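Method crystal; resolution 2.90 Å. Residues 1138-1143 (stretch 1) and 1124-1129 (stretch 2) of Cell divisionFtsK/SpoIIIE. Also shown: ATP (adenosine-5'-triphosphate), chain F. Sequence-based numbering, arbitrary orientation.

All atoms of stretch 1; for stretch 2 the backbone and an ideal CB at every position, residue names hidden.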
# COMPACT_ATOMS: atom_id res chain seq x y z
N ARG A 1138 -14.71 31.90 -6.98
CA ARG A 1138 -14.27 31.40 -5.69
C ARG A 1138 -15.46 31.04 -4.81
O ARG A 1138 -16.37 31.85 -4.63
CB ARG A 1138 -13.39 32.44 -5.00
CG ARG A 1138 -12.55 31.92 -3.85
CD ARG A 1138 -11.91 33.08 -3.11
NE ARG A 1138 -11.88 34.29 -3.93
CZ ARG A 1138 -11.61 35.50 -3.47
NH1 ARG A 1138 -11.34 35.67 -2.18
NH2 ARG A 1138 -11.61 36.54 -4.29
N LEU A 1139 -15.46 29.83 -4.27
CA LEU A 1139 -16.54 29.39 -3.40
C LEU A 1139 -16.39 29.99 -2.01
O LEU A 1139 -15.38 29.79 -1.34
CB LEU A 1139 -16.58 27.87 -3.31
CG LEU A 1139 -17.65 27.28 -2.40
CD1 LEU A 1139 -19.03 27.69 -2.86
CD2 LEU A 1139 -17.54 25.77 -2.33
N ILE A 1140 -17.41 30.74 -1.58
CA ILE A 1140 -17.38 31.38 -0.27
C ILE A 1140 -18.63 31.07 0.55
O ILE A 1140 -19.59 30.49 0.05
CB ILE A 1140 -17.25 32.92 -0.39
CG1 ILE A 1140 -18.58 33.53 -0.85
CG2 ILE A 1140 -16.12 33.29 -1.33
CD1 ILE A 1140 -18.63 35.03 -0.74
N GLN A 1141 -18.60 31.47 1.82
CA GLN A 1141 -19.76 31.36 2.70
C GLN A 1141 -20.08 32.72 3.29
O GLN A 1141 -19.26 33.31 3.99
CB GLN A 1141 -19.50 30.34 3.81
CG GLN A 1141 -20.55 30.35 4.90
CD GLN A 1141 -21.82 29.63 4.50
OE1 GLN A 1141 -21.80 28.74 3.65
NE2 GLN A 1141 -22.93 30.01 5.11
N THR A 1142 -21.27 33.24 3.00
CA THR A 1142 -21.66 34.55 3.49
C THR A 1142 -22.05 34.50 4.96
O THR A 1142 -22.39 33.45 5.48
CB THR A 1142 -22.82 35.14 2.67
OG1 THR A 1142 -23.92 34.22 2.68
CG2 THR A 1142 -22.39 35.38 1.24
N ALA A 1143 -21.99 35.66 5.62
CA ALA A 1143 -22.24 35.73 7.05
C ALA A 1143 -23.71 35.97 7.37
O ALA A 1143 -24.42 36.63 6.62
CB ALA A 1143 -21.39 36.82 7.67
N UNK A 1124 -26.19 24.99 0.06
CA UNK A 1124 -26.74 25.30 1.37
C UNK A 1124 -26.94 26.80 1.55
O UNK A 1124 -26.39 27.59 0.78
CB UNK A 1124 -25.83 24.76 2.47
N UNK A 1125 -27.72 27.19 2.55
CA UNK A 1125 -28.05 28.60 2.77
C UNK A 1125 -26.81 29.43 3.06
O UNK A 1125 -25.96 29.05 3.86
CB UNK A 1125 -29.05 28.74 3.92
N UNK A 1126 -26.71 30.58 2.41
CA UNK A 1126 -25.61 31.50 2.64
C UNK A 1126 -24.42 31.28 1.73
O UNK A 1126 -23.64 32.19 1.48
CB UNK A 1126 -25.15 31.39 4.10
N UNK A 1127 -24.27 30.05 1.24
CA UNK A 1127 -23.13 29.70 0.41
C UNK A 1127 -23.35 30.08 -1.04
O UNK A 1127 -24.47 30.00 -1.55
CB UNK A 1127 -22.84 28.20 0.52
N UNK A 1128 -22.29 30.50 -1.71
CA UNK A 1128 -22.35 30.87 -3.11
C UNK A 1128 -20.98 30.99 -3.74
O UNK A 1128 -19.96 30.84 -3.06
CB UNK A 1128 -23.11 32.19 -3.27
N UNK A 1129 -20.94 31.25 -5.04
CA UNK A 1129 -19.68 31.41 -5.75
C UNK A 1129 -19.37 32.88 -6.01
O UNK A 1129 -20.02 33.53 -6.83
CB UNK A 1129 -19.72 30.64 -7.07
PG ATP F . -36.82 34.89 -0.08
O1G ATP F . -37.34 35.28 1.28
O2G ATP F . -37.54 33.74 -0.73
O3G ATP F . -36.56 36.07 -0.99
PB ATP F . -34.24 35.22 0.94
O1B ATP F . -34.89 36.50 1.42
O2B ATP F . -33.04 35.29 0.04
O3B ATP F . -35.35 34.31 0.22
PA ATP F . -33.36 35.09 3.57
O1A ATP F . -32.06 35.81 3.30
O2A ATP F . -34.54 35.86 4.09
O3A ATP F . -33.80 34.35 2.21
O5' ATP F . -33.06 33.86 4.55
C5' ATP F . -33.94 32.74 4.62
C4' ATP F . -33.37 31.75 5.62
O4' ATP F . -32.01 31.47 5.27
C3' ATP F . -33.38 32.33 7.02
O3' ATP F . -34.24 31.56 7.86
C2' ATP F . -31.95 32.23 7.53
O2' ATP F . -31.91 31.44 8.71
C1' ATP F . -31.16 31.55 6.42
N9 ATP F . -29.95 32.34 6.09
C8 ATP F . -29.94 33.54 5.49
N7 ATP F . -28.68 34.00 5.33
C5 ATP F . -27.84 33.08 5.85
C6 ATP F . -26.38 32.94 6.01
N6 ATP F . -25.53 33.90 5.57
N1 ATP F . -25.92 31.82 6.60
C2 ATP F . -26.75 30.85 7.03
N3 ATP F . -28.09 30.92 6.92
C4 ATP F . -28.69 31.99 6.35

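Position 1124 opens a type II turn that ends at 1127, closed by the backbone hydrogen bond from N of 1127 to O of 1124 (3.3 Å). Its phi/psi of -63/164 suits many residues, proline among them, and its ideal CB has no atom of stretch 1 within 5.5 Å. The deposited residue is P1124, whose ring-restricted phi matches the observed -63°; as the first residue of the turn it contributes its carbonyl O, while the turn type is set by 1125 and 1126.

Position 1125, at -62/134, is equally free of stretch 1 around its CB, which points sideways; the ATP sugar lies in the neighbourhood, so a polar chain of some length would be reasonable. It is Q1125. Its side chain leads away from stretch 1, and NE2 comes 3.2 Å from ATP O4'. Its backbone O accepts a weak hydrogen bond from Q1141 NE2 (3.4 Å).

Position 1126 is the most constrained. Phi/psi is 91/-25, where a CB would be jammed against the preceding carbonyl O. The ideal CB would also lie 2.8 Å from Q1141 NE2 and 2.6 Å from ATP N1, both clashes. Glycine alone answers these conditions, and G1126 is found. Its CA packs 3.7 Å from ATP C6, while its O accepts from T1142 N (3.0 Å) and, at a very short 2.4 Å, from T1142 OG1. Stretch 1 also meets the adenine: ATP N6 donates a hydrogen bond to T1142 O (3.2 Å).

Position 1127 pairs with Q1141 in a non-hydrogen-bonded antiparallel bridge, CA to CA 4.4 Å. Its ideal CB lies 3.3 Å from Q1141 OE1 and on the same face as L1139. A visible acceptor favours a donor, though the amide could turn over for other polar chains, and an aliphatic stem would suit the leucine. R1127 supplies both: NE donates to Q1141 OE1 (3.0 Å, 171°), with that oxygen at the guanidinium edge, while CG lies 3.7 Å from L1139 CD1.

Position 1128 faces the I1140 side of the sheet. Its ideal CB is no closer than 5.1 Å to stretch 1, at I1140 O, so these atoms would admit a small residue and do not demand glycine; the extended -166/176 is nevertheless easy for one. G1128 completes the hydrogen-bonded pair: its N donates to I1140 O (3.2 Å), and I1140 N donates to its O (3.0 Å).

Position 1129 shares a face with L1139, whose CA is 4.4 Å from its own. A large apolar or aromatic chain could cover that leucine. Y1129 does so: L1139 CD1 sits over one ring face, 3.9 Å from the centroid and 11° off the normal, a CH-pi contact. The phenol OH bonds elsewhere in the structure.

Stretch 2 (1124-1129) PQGRGY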
# COMPACT_ATOMS: atom_id res chain seq x y z
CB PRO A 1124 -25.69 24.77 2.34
CG PRO A 1124 -24.44 24.70 1.55
CD PRO A 1124 -24.87 24.34 0.16
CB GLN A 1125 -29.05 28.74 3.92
CG GLN A 1125 -30.39 28.09 3.64
CD GLN A 1125 -31.37 28.27 4.79
OE1 GLN A 1125 -30.98 28.29 5.95
NE2 GLN A 1125 -32.65 28.41 4.46
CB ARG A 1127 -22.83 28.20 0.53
CG ARG A 1127 -21.49 27.78 -0.05
CD ARG A 1127 -21.08 26.42 0.47
NE ARG A 1127 -21.13 26.37 1.93
CZ ARG A 1127 -20.84 25.30 2.65
NH1 ARG A 1127 -20.47 24.17 2.06
NH2 ARG A 1127 -20.92 25.35 3.97
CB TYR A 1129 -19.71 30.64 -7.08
CG TYR A 1129 -19.65 29.15 -6.91
CD1 TYR A 1129 -18.43 28.49 -6.84
CD2 TYR A 1129 -20.80 28.39 -6.83
CE1 TYR A 1129 -18.37 27.12 -6.69
CE2 TYR A 1129 -20.75 27.02 -6.68
CZ TYR A 1129 -19.53 26.39 -6.61
OH TYR A 1129 -19.47 25.02 -6.46
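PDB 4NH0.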